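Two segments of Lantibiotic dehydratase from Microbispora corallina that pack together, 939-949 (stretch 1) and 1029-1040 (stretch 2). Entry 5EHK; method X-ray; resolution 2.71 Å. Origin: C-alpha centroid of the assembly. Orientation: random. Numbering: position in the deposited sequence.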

# COMPACT_ATOMS: atom_id res chain seq x y z
N ARG A 939 31.27 -19.29 -11.44
CA ARG A 939 31.55 -20.29 -12.46
C ARG A 939 32.03 -21.61 -11.85
O ARG A 939 31.70 -22.68 -12.35
CB ARG A 939 32.55 -19.77 -13.49
CG ARG A 939 32.00 -18.74 -14.43
CD ARG A 939 33.09 -18.14 -15.32
NE ARG A 939 33.61 -19.16 -16.22
CZ ARG A 939 33.14 -19.37 -17.44
NH1 ARG A 939 32.18 -18.59 -17.92
NH2 ARG A 939 33.65 -20.35 -18.19
N LEU A 940 32.80 -21.54 -10.77
CA LEU A 940 33.17 -22.77 -10.05
C LEU A 940 31.89 -23.39 -9.51
O LEU A 940 31.66 -24.59 -9.62
CB LEU A 940 34.14 -22.50 -8.89
CG LEU A 940 35.54 -21.99 -9.24
CD1 LEU A 940 36.38 -21.76 -7.98
CD2 LEU A 940 36.24 -22.94 -10.21
N THR A 941 31.07 -22.54 -8.92
CA THR A 941 29.85 -22.95 -8.22
C THR A 941 28.80 -23.69 -9.11
O THR A 941 28.01 -24.49 -8.61
CB THR A 941 29.30 -21.75 -7.44
OG1 THR A 941 29.64 -21.90 -6.06
CG2 THR A 941 27.82 -21.55 -7.63
N ARG A 942 28.82 -23.43 -10.41
CA ARG A 942 27.94 -24.14 -11.33
C ARG A 942 28.30 -25.62 -11.38
O ARG A 942 27.41 -26.47 -11.53
CB ARG A 942 28.02 -23.55 -12.75
CG ARG A 942 27.36 -24.41 -13.85
CD ARG A 942 27.64 -23.88 -15.26
NE ARG A 942 26.76 -22.77 -15.59
CZ ARG A 942 26.91 -21.98 -16.64
NH1 ARG A 942 27.91 -22.19 -17.50
NH2 ARG A 942 26.07 -20.97 -16.84
N ARG A 943 29.58 -25.94 -11.24
CA ARG A 943 30.03 -27.31 -11.48
C ARG A 943 29.39 -28.28 -10.51
O ARG A 943 29.32 -28.02 -9.31
CB ARG A 943 31.55 -27.47 -11.40
CG ARG A 943 32.00 -28.88 -11.82
CD ARG A 943 33.51 -29.10 -11.68
NE ARG A 943 33.93 -29.17 -10.27
CZ ARG A 943 33.76 -30.23 -9.48
NH1 ARG A 943 33.17 -31.33 -9.94
NH2 ARG A 943 34.17 -30.18 -8.22
N ALA A 944 28.93 -29.40 -11.06
CA ALA A 944 28.37 -30.46 -10.24
C ALA A 944 29.50 -31.06 -9.39
O ALA A 944 30.53 -31.50 -9.92
CB ALA A 944 27.73 -31.53 -11.14
N GLY A 945 29.33 -31.03 -8.08
CA GLY A 945 30.33 -31.62 -7.21
C GLY A 945 31.21 -30.65 -6.46
O GLY A 945 31.91 -31.04 -5.52
N PHE A 946 31.21 -29.39 -6.91
CA PHE A 946 31.95 -28.35 -6.20
C PHE A 946 31.50 -28.37 -4.75
O PHE A 946 30.30 -28.29 -4.46
CB PHE A 946 31.75 -26.97 -6.84
CG PHE A 946 32.65 -25.90 -6.27
CD1 PHE A 946 34.01 -25.91 -6.51
CD2 PHE A 946 32.12 -24.89 -5.49
CE1 PHE A 946 34.82 -24.94 -5.98
CE2 PHE A 946 32.94 -23.92 -4.96
CZ PHE A 946 34.29 -23.95 -5.21
N ARG A 947 32.46 -28.51 -3.84
CA ARG A 947 32.14 -28.85 -2.47
C ARG A 947 31.45 -27.72 -1.76
O ARG A 947 30.51 -27.93 -0.99
CB ARG A 947 33.41 -29.20 -1.71
CG ARG A 947 34.49 -29.82 -2.57
CD ARG A 947 35.30 -30.79 -1.76
NE ARG A 947 35.26 -30.39 -0.35
CZ ARG A 947 35.67 -31.14 0.66
NH1 ARG A 947 36.16 -32.36 0.42
NH2 ARG A 947 35.58 -30.68 1.91
N TYR A 948 31.90 -26.50 -2.05
CA TYR A 948 31.51 -25.35 -1.27
C TYR A 948 30.25 -24.66 -1.80
O TYR A 948 30.03 -24.57 -3.01
CB TYR A 948 32.67 -24.37 -1.21
CG TYR A 948 33.94 -24.98 -0.67
CD1 TYR A 948 34.08 -25.24 0.69
CD2 TYR A 948 34.98 -25.30 -1.51
CE1 TYR A 948 35.25 -25.79 1.19
CE2 TYR A 948 36.15 -25.86 -1.02
CZ TYR A 948 36.28 -26.10 0.33
OH TYR A 948 37.45 -26.65 0.80
N THR A 949 29.43 -24.19 -0.88
CA THR A 949 28.24 -23.44 -1.24
C THR A 949 28.63 -22.00 -1.55
O THR A 949 29.75 -21.58 -1.30
CB THR A 949 27.21 -23.45 -0.09
OG1 THR A 949 27.79 -22.83 1.06
CG2 THR A 949 26.80 -24.88 0.26
N LEU A 1029 43.08 -25.60 5.97
CA LEU A 1029 42.09 -26.56 5.52
C LEU A 1029 41.72 -26.32 4.05
O LEU A 1029 41.59 -27.27 3.28
CB LEU A 1029 40.86 -26.49 6.42
CG LEU A 1029 39.86 -27.63 6.31
CD1 LEU A 1029 39.09 -27.76 7.63
CD2 LEU A 1029 38.91 -27.45 5.13
N LEU A 1030 41.54 -25.06 3.67
CA LEU A 1030 41.15 -24.73 2.30
C LEU A 1030 42.19 -25.21 1.29
O LEU A 1030 41.84 -25.69 0.21
CB LEU A 1030 40.90 -23.22 2.13
CG LEU A 1030 39.47 -22.66 2.14
CD1 LEU A 1030 39.45 -21.27 1.54
CD2 LEU A 1030 38.51 -23.57 1.39
N ARG A 1031 43.47 -25.07 1.64
CA ARG A 1031 44.54 -25.45 0.73
C ARG A 1031 44.71 -26.95 0.58
O ARG A 1031 45.48 -27.42 -0.26
CB ARG A 1031 45.86 -24.81 1.14
CG ARG A 1031 45.81 -23.30 1.27
CD ARG A 1031 47.16 -22.69 0.98
NE ARG A 1031 47.24 -21.29 1.41
CZ ARG A 1031 47.31 -20.26 0.58
NH1 ARG A 1031 47.31 -20.44 -0.73
NH2 ARG A 1031 47.37 -19.03 1.07
N ALA A 1032 44.02 -27.71 1.43
CA ALA A 1032 43.96 -29.15 1.29
C ALA A 1032 43.17 -29.44 0.03
O ALA A 1032 43.70 -29.98 -0.93
CB ALA A 1032 43.26 -29.78 2.49
N ASP A 1033 41.91 -29.02 0.06
CA ASP A 1033 40.94 -29.26 -1.01
C ASP A 1033 41.44 -28.71 -2.35
O ASP A 1033 42.10 -27.68 -2.39
CB ASP A 1033 39.67 -28.52 -0.60
CG ASP A 1033 38.43 -29.15 -1.14
OD1 ASP A 1033 38.50 -29.85 -2.18
OD2 ASP A 1033 37.37 -28.95 -0.51
N GLU A 1034 41.15 -29.41 -3.44
CA GLU A 1034 41.44 -28.88 -4.77
C GLU A 1034 40.48 -27.73 -5.05
O GLU A 1034 40.87 -26.69 -5.57
CB GLU A 1034 41.35 -29.96 -5.86
CG GLU A 1034 41.73 -29.46 -7.25
CD GLU A 1034 41.79 -30.57 -8.30
OE1 GLU A 1034 41.56 -31.75 -7.94
OE2 GLU A 1034 42.08 -30.27 -9.49
N ASP A 1035 39.22 -27.93 -4.69
CA ASP A 1035 38.22 -26.89 -4.82
C ASP A 1035 38.59 -25.66 -3.98
O ASP A 1035 38.41 -24.53 -4.42
CB ASP A 1035 36.84 -27.40 -4.40
CG ASP A 1035 36.23 -28.34 -5.43
OD1 ASP A 1035 36.92 -28.70 -6.41
OD2 ASP A 1035 35.04 -28.70 -5.26
N GLY A 1036 39.10 -25.89 -2.77
CA GLY A 1036 39.46 -24.81 -1.88
C GLY A 1036 40.58 -23.94 -2.43
O GLY A 1036 40.63 -22.72 -2.19
N CYS A 1037 41.49 -24.58 -3.15
CA CYS A 1037 42.58 -23.87 -3.80
C CYS A 1037 42.05 -22.97 -4.90
O CYS A 1037 42.47 -21.82 -5.03
CB CYS A 1037 43.60 -24.87 -4.36
SG CYS A 1037 44.76 -25.43 -3.12
N GLN A 1038 41.12 -23.50 -5.69
CA GLN A 1038 40.56 -22.75 -6.80
C GLN A 1038 39.78 -21.54 -6.30
O GLN A 1038 39.64 -20.53 -6.99
CB GLN A 1038 39.70 -23.62 -7.70
CG GLN A 1038 40.46 -24.46 -8.71
CD GLN A 1038 39.53 -25.27 -9.62
OE1 GLN A 1038 38.64 -25.99 -9.16
NE2 GLN A 1038 39.71 -25.11 -10.93
N VAL A 1039 39.28 -21.65 -5.08
CA VAL A 1039 38.60 -20.53 -4.46
C VAL A 1039 39.60 -19.44 -4.18
O VAL A 1039 39.39 -18.28 -4.54
CB VAL A 1039 37.91 -20.95 -3.18
CG1 VAL A 1039 37.41 -19.74 -2.46
CG2 VAL A 1039 36.75 -21.87 -3.51
N LEU A 1040 40.72 -19.81 -3.56
CA LEU A 1040 41.72 -18.80 -3.19
C LEU A 1040 42.43 -18.16 -4.39
O LEU A 1040 42.74 -16.97 -4.34
CB LEU A 1040 42.73 -19.37 -2.19
CG LEU A 1040 42.20 -19.72 -0.79
CD1 LEU A 1040 43.36 -20.00 0.15
CD2 LEU A 1040 41.32 -18.63 -0.23

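Stretch 1 enters as the last part of a helix and then runs on as loop and turn. A type II beta turn from Arg943 to Phe946 follows, closed by a weak bond from Phe946 N to Arg943 O at 3.3 Å. Gly945 sits in this turn with phi/psi of 106/-16, where a CB would be jammed against the carbonyl O of the residue before. The stretch ends at Thr949, the N-cap of the next helix. Stretch 2 holds a weakly bonded helical segment, then a second helix that starts at Glu1034 and runs on past the stretch. Asp1033 is the N-cap of this second helix, and its OD1 accepts from Asp1035 N at 3.2 Å. The loop of stretch 1 lies against the start of that helix, with the CA atoms of Phe946 and Asp1035 6.6 Å apart. The CA atoms of Leu940 and Gln1038 are 8.1 Å apart. The contact buries 479 Å², both sides summed.

Asp1035 is central to the polar part of the contact. Its CB points toward stretch 1, and its OD2 accepts a hydrogen bond from Arg947 N at 3.0 Å. The angle of 155° is favorable, so the carboxylate holds the loop by its backbone. The same OD2 forms a salt bridge with Arg943 NH2 at 3.4 Å, at the edge of the guanidinium.

Asp1033 makes the second ionic pairing. Its OD2 lies 2.6 Å from Arg947 NE in a salt bridge, over one face of the guanidinium. Tyr948 OH is also 2.6 Å from Asp1033 OD2. OD1, which caps the helix, also lies 3.4 Å from Arg947 CD, so both oxygens of Asp1033 are near stretch 1.

Tyr948 is buried, and its CA-to-CB bond points toward stretch 2. Its CZ packs on Leu1030 CD2 at 3.5 Å. The edge of its ring meets the backbone at Gly1036, with CE2 3.4 Å from Gly1036 N. There is little room for a side chain at Gly1036: a CB there would come within 3.0 Å of Tyr948 OH and would clash with Leu1030 O at 2.1 Å.

Val1039 gathers the apolar contacts farther along the helix. Its CG2 lies 3.6 Å from Phe946 CZ, near the plane of the ring at its edge. Val1039 CG2 is also 4.3 Å from Tyr948 CD2 and 4.5 Å from Leu940 CD1. Leu940 extends this apolar patch to Gln1038, where its CD1 is 3.8 Å from Gln1038 CB.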